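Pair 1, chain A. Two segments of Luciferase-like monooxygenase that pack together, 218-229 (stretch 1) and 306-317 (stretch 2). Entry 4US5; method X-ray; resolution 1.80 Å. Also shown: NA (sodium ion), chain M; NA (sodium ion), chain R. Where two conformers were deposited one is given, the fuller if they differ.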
# COMPACT_ATOMS: atom_id res chain seq x y z
N SER A 218 26.52 -13.89 -7.42
CA SER A 218 27.62 -12.91 -7.41
C SER A 218 27.14 -11.56 -6.80
O SER A 218 25.92 -11.32 -6.71
CB SER A 218 28.12 -12.72 -8.84
OG SER A 218 27.05 -12.41 -9.69
N PRO A 219 28.08 -10.71 -6.34
CA PRO A 219 27.69 -9.41 -5.79
C PRO A 219 26.86 -8.62 -6.78
O PRO A 219 27.10 -8.69 -7.99
CB PRO A 219 29.04 -8.72 -5.53
CG PRO A 219 30.04 -9.83 -5.45
CD PRO A 219 29.55 -10.89 -6.37
N ARG A 220 25.86 -7.90 -6.29
CA ARG A 220 25.04 -7.05 -7.13
C ARG A 220 24.98 -5.65 -6.49
O ARG A 220 24.08 -5.35 -5.75
CB ARG A 220 23.64 -7.64 -7.25
CG ARG A 220 23.61 -9.02 -7.89
CD ARG A 220 23.59 -8.98 -9.43
NE ARG A 220 22.78 -7.87 -9.93
CZ ARG A 220 21.45 -7.84 -9.93
NH1 ARG A 220 20.76 -8.85 -9.43
NH2 ARG A 220 20.80 -6.78 -10.42
N PRO A 221 26.01 -4.82 -6.73
CA PRO A 221 26.10 -3.53 -6.10
C PRO A 221 25.45 -2.40 -6.91
O PRO A 221 25.68 -2.27 -8.12
CB PRO A 221 27.63 -3.31 -5.96
CG PRO A 221 28.30 -4.42 -6.72
CD PRO A 221 27.24 -5.14 -7.48
N ILE A 222 24.70 -1.56 -6.20
CA ILE A 222 24.19 -0.30 -6.72
C ILE A 222 24.80 0.82 -5.87
O ILE A 222 24.90 0.68 -4.64
CB ILE A 222 22.64 -0.24 -6.58
CG1 ILE A 222 22.02 -1.15 -7.65
CG2 ILE A 222 22.12 1.18 -6.70
CD1 ILE A 222 20.50 -1.16 -7.63
N LEU A 223 25.15 1.93 -6.50
CA LEU A 223 25.57 3.11 -5.79
C LEU A 223 24.48 4.19 -5.87
O LEU A 223 24.13 4.61 -6.97
CB LEU A 223 26.85 3.63 -6.41
CG LEU A 223 27.66 4.65 -5.65
CD1 LEU A 223 28.14 4.09 -4.32
CD2 LEU A 223 28.84 5.10 -6.50
N SER A 224 23.91 4.57 -4.73
CA SER A 224 22.95 5.66 -4.68
C SER A 224 23.65 6.97 -4.51
O SER A 224 24.45 7.15 -3.58
CB SER A 224 21.90 5.44 -3.61
OG SER A 224 21.23 4.24 -3.88
N VAL A 225 23.33 7.90 -5.40
CA VAL A 225 24.01 9.17 -5.52
C VAL A 225 22.98 10.26 -5.75
O VAL A 225 22.01 10.05 -6.47
CB VAL A 225 25.00 9.19 -6.72
CG1 VAL A 225 26.27 8.43 -6.38
CG2 VAL A 225 24.36 8.65 -7.99
N VAL A 226 23.21 11.42 -5.15
CA VAL A 226 22.54 12.62 -5.53
C VAL A 226 23.24 13.23 -6.74
O VAL A 226 24.50 13.35 -6.79
CB VAL A 226 22.52 13.64 -4.38
CG1 VAL A 226 22.14 15.02 -4.87
CG2 VAL A 226 21.58 13.20 -3.31
N VAL A 227 22.44 13.57 -7.75
CA VAL A 227 22.97 14.22 -8.92
C VAL A 227 22.12 15.42 -9.25
O VAL A 227 20.89 15.36 -9.19
CB VAL A 227 22.98 13.28 -10.13
CG1 VAL A 227 23.57 13.96 -11.36
CG2 VAL A 227 23.70 11.99 -9.81
N CYS A 228 22.80 16.51 -9.59
CA CYS A 228 22.15 17.71 -10.06
C CYS A 228 22.79 18.11 -11.39
O CYS A 228 23.90 18.66 -11.43
CB CYS A 228 22.32 18.81 -9.01
SG CYS A 228 21.50 20.35 -9.41
N CYS A 229 22.13 17.73 -12.49
CA CYS A 229 22.67 17.89 -13.83
C CYS A 229 21.85 18.94 -14.62
O CYS A 229 20.61 19.00 -14.53
CB CYS A 229 22.68 16.56 -14.56
SG CYS A 229 23.37 16.63 -16.22
N GLY A 306 32.57 -0.94 -8.40
CA GLY A 306 31.97 -2.09 -9.07
C GLY A 306 30.47 -1.96 -9.20
O GLY A 306 29.79 -2.94 -9.42
N ALA A 307 29.95 -0.74 -9.13
CA ALA A 307 28.51 -0.52 -9.21
C ALA A 307 28.00 -0.85 -10.63
O ALA A 307 28.59 -0.42 -11.60
CB ALA A 307 28.17 0.91 -8.85
N GLU A 308 26.94 -1.64 -10.69
CA GLU A 308 26.27 -1.99 -11.93
C GLU A 308 25.27 -0.89 -12.37
O GLU A 308 24.99 -0.71 -13.57
CB GLU A 308 25.49 -3.29 -11.71
CG GLU A 308 26.34 -4.47 -11.28
CD GLU A 308 25.52 -5.71 -10.97
OE1 GLU A 308 24.27 -5.62 -10.94
OE2 GLU A 308 26.11 -6.78 -10.75
N GLU A 309 24.74 -0.17 -11.38
CA GLU A 309 23.74 0.87 -11.60
C GLU A 309 23.98 1.97 -10.63
O GLU A 309 24.50 1.75 -9.53
CB GLU A 309 22.27 0.42 -11.35
CG GLU A 309 21.86 -0.84 -11.98
CD GLU A 309 20.48 -1.30 -11.55
OE1 GLU A 309 19.61 -0.50 -11.07
OE2 GLU A 309 20.27 -2.50 -11.76
N LEU A 310 23.51 3.15 -11.00
CA LEU A 310 23.50 4.29 -10.13
C LEU A 310 22.05 4.54 -9.81
O LEU A 310 21.24 4.74 -10.74
CB LEU A 310 24.10 5.51 -10.80
CG LEU A 310 25.55 5.34 -11.28
CD1 LEU A 310 25.99 6.49 -12.14
CD2 LEU A 310 26.46 5.15 -10.09
N GLY A 311 21.74 4.57 -8.52
CA GLY A 311 20.42 5.00 -8.02
C GLY A 311 20.40 6.52 -7.80
O GLY A 311 21.01 7.06 -6.88
N VAL A 312 19.74 7.23 -8.69
CA VAL A 312 19.90 8.67 -8.78
C VAL A 312 18.84 9.38 -8.00
O VAL A 312 17.63 9.34 -8.36
CB VAL A 312 19.89 9.17 -10.24
CG1 VAL A 312 20.03 10.68 -10.31
CG2 VAL A 312 21.00 8.48 -11.06
N VAL A 313 19.30 10.07 -6.98
CA VAL A 313 18.47 10.82 -6.05
C VAL A 313 18.62 12.29 -6.46
O VAL A 313 19.68 12.72 -6.96
CB VAL A 313 18.99 10.63 -4.60
CG1 VAL A 313 18.18 11.41 -3.60
CG2 VAL A 313 19.02 9.17 -4.22
N SER A 314 17.57 13.07 -6.22
CA SER A 314 17.63 14.49 -6.47
C SER A 314 16.92 15.31 -5.37
O SER A 314 15.97 14.84 -4.73
CB SER A 314 17.06 14.80 -7.86
OG SER A 314 15.73 14.29 -8.00
N MSE A 315 17.42 16.52 -5.16
CA MSE A 315 16.83 17.48 -4.22
C MSE A 315 16.70 18.78 -4.98
O MSE A 315 17.42 19.72 -4.72
CB MSE A 315 17.72 17.63 -3.01
CG MSE A 315 17.51 16.53 -1.98
SE MSE A 315 18.52 14.94 -2.46
CE MSE A 315 18.44 13.96 -0.76
N ILE A 316 15.78 18.81 -5.95
CA ILE A 316 15.64 19.89 -6.89
C ILE A 316 14.27 20.54 -6.68
O ILE A 316 13.25 19.84 -6.57
CB ILE A 316 15.81 19.39 -8.34
CG1 ILE A 316 17.28 18.96 -8.58
CG2 ILE A 316 15.40 20.43 -9.34
CD1 ILE A 316 17.55 18.27 -9.91
N HIS A 317 14.24 21.86 -6.61
CA HIS A 317 13.02 22.57 -6.25
C HIS A 317 11.96 22.46 -7.35
O HIS A 317 10.78 22.23 -7.07
CB HIS A 317 13.32 24.04 -5.98
CG HIS A 317 12.10 24.87 -5.75
ND1 HIS A 317 11.48 25.57 -6.75
CD2 HIS A 317 11.34 25.06 -4.63
CE1 HIS A 317 10.40 26.17 -6.27
NE2 HIS A 317 10.30 25.88 -4.98
NA NA M . 14.17 16.47 -6.37
NA NA R . 15.07 11.73 -5.61
O HOH W 1 22.03 -4.30 -11.47
O HOH W 2 19.69 16.99 -6.97
O HOH W 3 11.72 17.52 -6.45

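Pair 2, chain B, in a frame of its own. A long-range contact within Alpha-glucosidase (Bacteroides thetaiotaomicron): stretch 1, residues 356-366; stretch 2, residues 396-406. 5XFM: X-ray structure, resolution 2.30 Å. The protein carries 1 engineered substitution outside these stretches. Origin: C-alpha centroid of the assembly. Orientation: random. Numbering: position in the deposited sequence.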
# COMPACT_ATOMS: atom_id res chain seq x y z
N VAL B 356 -10.65 -15.67 -21.40
CA VAL B 356 -10.50 -15.42 -19.98
C VAL B 356 -9.36 -16.28 -19.43
O VAL B 356 -9.24 -17.45 -19.79
CB VAL B 356 -11.80 -15.73 -19.19
CG1 VAL B 356 -11.57 -15.69 -17.69
CG2 VAL B 356 -12.92 -14.78 -19.59
N GLU B 357 -8.55 -15.71 -18.55
CA GLU B 357 -7.49 -16.47 -17.88
C GLU B 357 -7.70 -16.44 -16.37
O GLU B 357 -8.45 -15.61 -15.86
CB GLU B 357 -6.13 -15.90 -18.27
CG GLU B 357 -5.64 -16.43 -19.62
CD GLU B 357 -4.65 -15.51 -20.29
OE1 GLU B 357 -4.81 -14.28 -20.14
OE2 GLU B 357 -3.72 -16.01 -20.96
N LEU B 358 -7.04 -17.35 -15.65
CA LEU B 358 -7.34 -17.52 -14.23
C LEU B 358 -6.23 -17.10 -13.26
O LEU B 358 -5.04 -17.18 -13.56
CB LEU B 358 -7.70 -18.98 -13.94
CG LEU B 358 -8.84 -19.59 -14.75
CD1 LEU B 358 -9.07 -21.00 -14.27
CD2 LEU B 358 -10.10 -18.76 -14.59
N PHE B 359 -6.67 -16.64 -12.09
CA PHE B 359 -5.82 -16.53 -10.91
C PHE B 359 -6.28 -17.58 -9.93
O PHE B 359 -7.49 -17.75 -9.74
CB PHE B 359 -5.91 -15.14 -10.28
CG PHE B 359 -5.00 -14.12 -10.88
CD1 PHE B 359 -5.13 -13.75 -12.20
CD2 PHE B 359 -4.04 -13.48 -10.10
CE1 PHE B 359 -4.32 -12.79 -12.75
CE2 PHE B 359 -3.21 -12.52 -10.65
CZ PHE B 359 -3.35 -12.17 -11.97
N LEU B 360 -5.35 -18.29 -9.31
CA LEU B 360 -5.73 -19.28 -8.31
C LEU B 360 -5.23 -18.91 -6.91
O LEU B 360 -4.11 -18.40 -6.75
CB LEU B 360 -5.21 -20.67 -8.70
CG LEU B 360 -5.78 -21.23 -10.01
CD1 LEU B 360 -5.29 -22.66 -10.23
CD2 LEU B 360 -7.30 -21.18 -9.98
N TRP B 361 -6.09 -19.17 -5.93
CA TRP B 361 -5.83 -18.92 -4.51
C TRP B 361 -4.95 -20.01 -3.89
O TRP B 361 -5.19 -21.20 -4.09
CB TRP B 361 -7.15 -18.84 -3.73
CG TRP B 361 -7.03 -18.37 -2.29
CD1 TRP B 361 -7.22 -17.09 -1.84
CD2 TRP B 361 -6.73 -19.16 -1.13
NE1 TRP B 361 -7.04 -17.04 -0.47
CE2 TRP B 361 -6.74 -18.29 -0.02
CE3 TRP B 361 -6.45 -20.51 -0.93
CZ2 TRP B 361 -6.48 -18.74 1.28
CZ3 TRP B 361 -6.19 -20.95 0.35
CH2 TRP B 361 -6.21 -20.07 1.44
N TYR B 362 -3.93 -19.58 -3.16
CA TYR B 362 -3.12 -20.49 -2.36
C TYR B 362 -2.92 -19.93 -0.96
O TYR B 362 -2.85 -18.71 -0.79
CB TYR B 362 -1.75 -20.73 -3.01
CG TYR B 362 -1.77 -21.70 -4.17
CD1 TYR B 362 -2.19 -21.30 -5.43
CD2 TYR B 362 -1.37 -23.03 -4.00
CE1 TYR B 362 -2.22 -22.19 -6.49
CE2 TYR B 362 -1.39 -23.92 -5.06
CZ TYR B 362 -1.81 -23.50 -6.30
OH TYR B 362 -1.84 -24.38 -7.35
N SER B 363 -2.82 -20.80 0.04
CA SER B 363 -2.33 -20.35 1.34
C SER B 363 -0.81 -20.40 1.32
O SER B 363 -0.22 -21.37 0.83
CB SER B 363 -2.88 -21.19 2.49
OG SER B 363 -2.51 -20.63 3.75
N SER B 364 -0.18 -19.36 1.83
CA SER B 364 1.26 -19.39 2.04
C SER B 364 1.57 -20.38 3.14
O SER B 364 2.68 -20.89 3.26
CB SER B 364 1.79 -18.02 2.43
OG SER B 364 1.48 -17.74 3.78
N SER B 365 0.55 -20.66 3.94
CA SER B 365 0.72 -21.30 5.24
C SER B 365 1.03 -22.78 5.17
O SER B 365 0.35 -23.57 4.50
CB SER B 365 -0.51 -21.06 6.11
OG SER B 365 -1.65 -21.73 5.60
N GLY B 366 2.11 -23.12 5.86
CA GLY B 366 2.48 -24.47 6.17
C GLY B 366 2.49 -24.69 7.67
O GLY B 366 1.78 -25.55 8.17
N GLY B 396 -1.24 -22.90 -18.00
CA GLY B 396 -1.42 -21.56 -18.52
C GLY B 396 -2.14 -20.63 -17.55
O GLY B 396 -2.70 -19.61 -17.96
N VAL B 397 -2.16 -20.99 -16.27
CA VAL B 397 -2.68 -20.09 -15.25
C VAL B 397 -1.74 -18.89 -15.23
O VAL B 397 -0.53 -19.04 -15.37
CB VAL B 397 -2.75 -20.76 -13.85
CG1 VAL B 397 -3.22 -19.77 -12.79
CG2 VAL B 397 -3.67 -21.98 -13.89
N LYS B 398 -2.32 -17.69 -15.09
CA LYS B 398 -1.58 -16.45 -15.23
C LYS B 398 -1.26 -15.74 -13.92
O LYS B 398 -0.49 -14.78 -13.91
CB LYS B 398 -2.34 -15.50 -16.14
CG LYS B 398 -2.45 -15.97 -17.58
CD LYS B 398 -1.06 -16.31 -18.12
CE LYS B 398 -0.95 -16.05 -19.60
NZ LYS B 398 0.47 -16.00 -20.03
N GLY B 399 -1.86 -16.18 -12.82
CA GLY B 399 -1.61 -15.52 -11.56
C GLY B 399 -1.97 -16.33 -10.33
O GLY B 399 -2.74 -17.29 -10.42
N ILE B 400 -1.39 -15.97 -9.20
CA ILE B 400 -1.76 -16.59 -7.94
C ILE B 400 -2.05 -15.56 -6.85
O ILE B 400 -1.43 -14.49 -6.79
CB ILE B 400 -0.69 -17.56 -7.42
CG1 ILE B 400 0.67 -16.87 -7.31
CG2 ILE B 400 -0.60 -18.76 -8.33
CD1 ILE B 400 1.71 -17.72 -6.60
N LYS B 401 -3.00 -15.91 -5.99
CA LYS B 401 -3.31 -15.11 -4.82
C LYS B 401 -2.89 -15.88 -3.57
O LYS B 401 -3.48 -16.92 -3.26
CB LYS B 401 -4.80 -14.76 -4.78
CG LYS B 401 -5.26 -14.04 -3.51
CD LYS B 401 -6.75 -13.81 -3.53
CE LYS B 401 -7.23 -13.22 -2.22
NZ LYS B 401 -8.69 -12.99 -2.18
N VAL B 402 -1.88 -15.37 -2.86
CA VAL B 402 -1.29 -16.08 -1.73
C VAL B 402 -1.61 -15.41 -0.39
O VAL B 402 -1.34 -14.22 -0.20
CB VAL B 402 0.24 -16.18 -1.87
CG1 VAL B 402 0.81 -17.07 -0.78
CG2 VAL B 402 0.63 -16.72 -3.25
N ASP B 403 -2.15 -16.20 0.54
CA ASP B 403 -2.80 -15.64 1.73
C ASP B 403 -2.17 -16.10 3.05
O ASP B 403 -1.37 -17.03 3.08
CB ASP B 403 -4.28 -16.01 1.71
CG ASP B 403 -5.16 -14.92 2.30
OD1 ASP B 403 -4.68 -14.19 3.20
OD2 ASP B 403 -6.33 -14.79 1.86
N PHE B 404 -2.53 -15.41 4.13
CA PHE B 404 -2.25 -15.83 5.51
C PHE B 404 -0.78 -16.00 5.89
O PHE B 404 -0.38 -17.06 6.38
CB PHE B 404 -2.99 -17.15 5.82
CG PHE B 404 -4.48 -17.06 5.70
CD1 PHE B 404 -5.19 -16.06 6.36
CD2 PHE B 404 -5.18 -17.98 4.95
CE1 PHE B 404 -6.56 -15.99 6.25
CE2 PHE B 404 -6.55 -17.91 4.83
CZ PHE B 404 -7.24 -16.91 5.49
N PHE B 405 0.03 -14.97 5.69
CA PHE B 405 1.45 -15.05 6.06
C PHE B 405 1.68 -14.91 7.57
O PHE B 405 0.78 -14.55 8.32
CB PHE B 405 2.25 -13.99 5.31
CG PHE B 405 2.46 -14.31 3.85
CD1 PHE B 405 1.49 -13.98 2.91
CD2 PHE B 405 3.61 -14.94 3.42
CE1 PHE B 405 1.67 -14.26 1.56
CE2 PHE B 405 3.80 -15.23 2.07
CZ PHE B 405 2.83 -14.88 1.14
N GLY B 406 2.91 -15.20 7.99
CA GLY B 406 3.27 -15.31 9.39
C GLY B 406 3.80 -14.09 10.13
O GLY B 406 4.31 -14.20 11.25
O HOH W 4 -5.79 -19.37 -17.42

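Two neighbouring parallel strands can be joined by nearly identical backbones while the side chains fill the space around them in quite different ways. Pairs 1 and 2 illustrate the point. When the N, CA and C atoms of 14 central residues are superposed, they agree to an RMSD of 0.6 Å; the strands run parallel with a crossing angle of -28° in pair 1 and -23° in pair 2, and their axes approach to 4.4 Å in both.

The common element is the hydrogen-bond ladder. In pair 1, V225(A) sits between two residues of the partner strand: its N donates to G311(A) O (2.9 Å) and its O accepts from V313(A) N (2.8 Å). The matching residue Y362(B) does the same, with its N donating to K401(B) O (2.7 Å) and its O accepting from D403(B) N (2.9 Å). One step earlier, L223(A) O accepts from G311(A) N at 2.8 Å, just as L360(B) O accepts from K401(B) N at 2.8 Å. The ladder continues past the tyrosine and valine, where V227(A) N reaches V313(A) O (3.0 Å) and S364(B) N reaches D403(B) O (2.9 Å). Such a pattern depends on the main chain alone, so it tolerates very different sequences.

A glycine sits on the second strand in each pair, but at different positions: G311(A) matches K401(B), and G399(B) matches E309(A). In pair 1, G311(A) faces S224(A), and a CB modelled there would lie only 3.1 Å from S224(A) OG. The equivalent positions in pair 2 are occupied by K401(B) and W361(B), both large: the lysine runs extended, all its chi angles t, and W361(B) CD1 packs 3.7 Å from K401(B) CD. Two residues earlier on each strand, on the same face, the glycine is in pair 2 instead. I222(A) and E309(A) meet through I222(A) CD1 and E309(A) OE1 at 3.6 Å, whereas G399(B) leaves room for F359(B), whose ring covers the glycine: G399(B) CA lies 3.5 Å from the ring centroid, over its face. A CB on that glycine would clash with F359(B) CE2.

On the alternate face, L223(A) and L310(A) correspond to L360(B) and I400(B), and both pairs are apolar here. Y362(B) CD1 approaches I400(B) CG2 at 4.2 Å, as V225(A) CG2 approaches L310(A) CB at 4.2 Å; L360(B) CG lies 4.1 Å from V397(B) CG1, and L223(A) CB 3.9 Å from A307(A) CB.

The chemistry also differs toward the ends. R220(A) NE forms a salt bridge with E308(A) OE1 (2.9 Å), and a water links R220(A) NH2 to both E308(A) OE1 and E309(A) OE2. The matching E357(B), its CA displaced by 1.7 Å, and K398(B) carry the charges in the opposite order but make no salt bridge, E357(B) OE2 and K398(B) NZ being 4.3 Å apart. At the other end, V226(A) CG2 packs against V313(A) CG1 (3.9 Å); their counterparts S363(B) and D403(B) are polar, and D403(B) OD2 instead accepts a weak hydrogen bond from W361(B) NE1 (3.3 Å). The backbone fixes the register, and each sequence fills it differently.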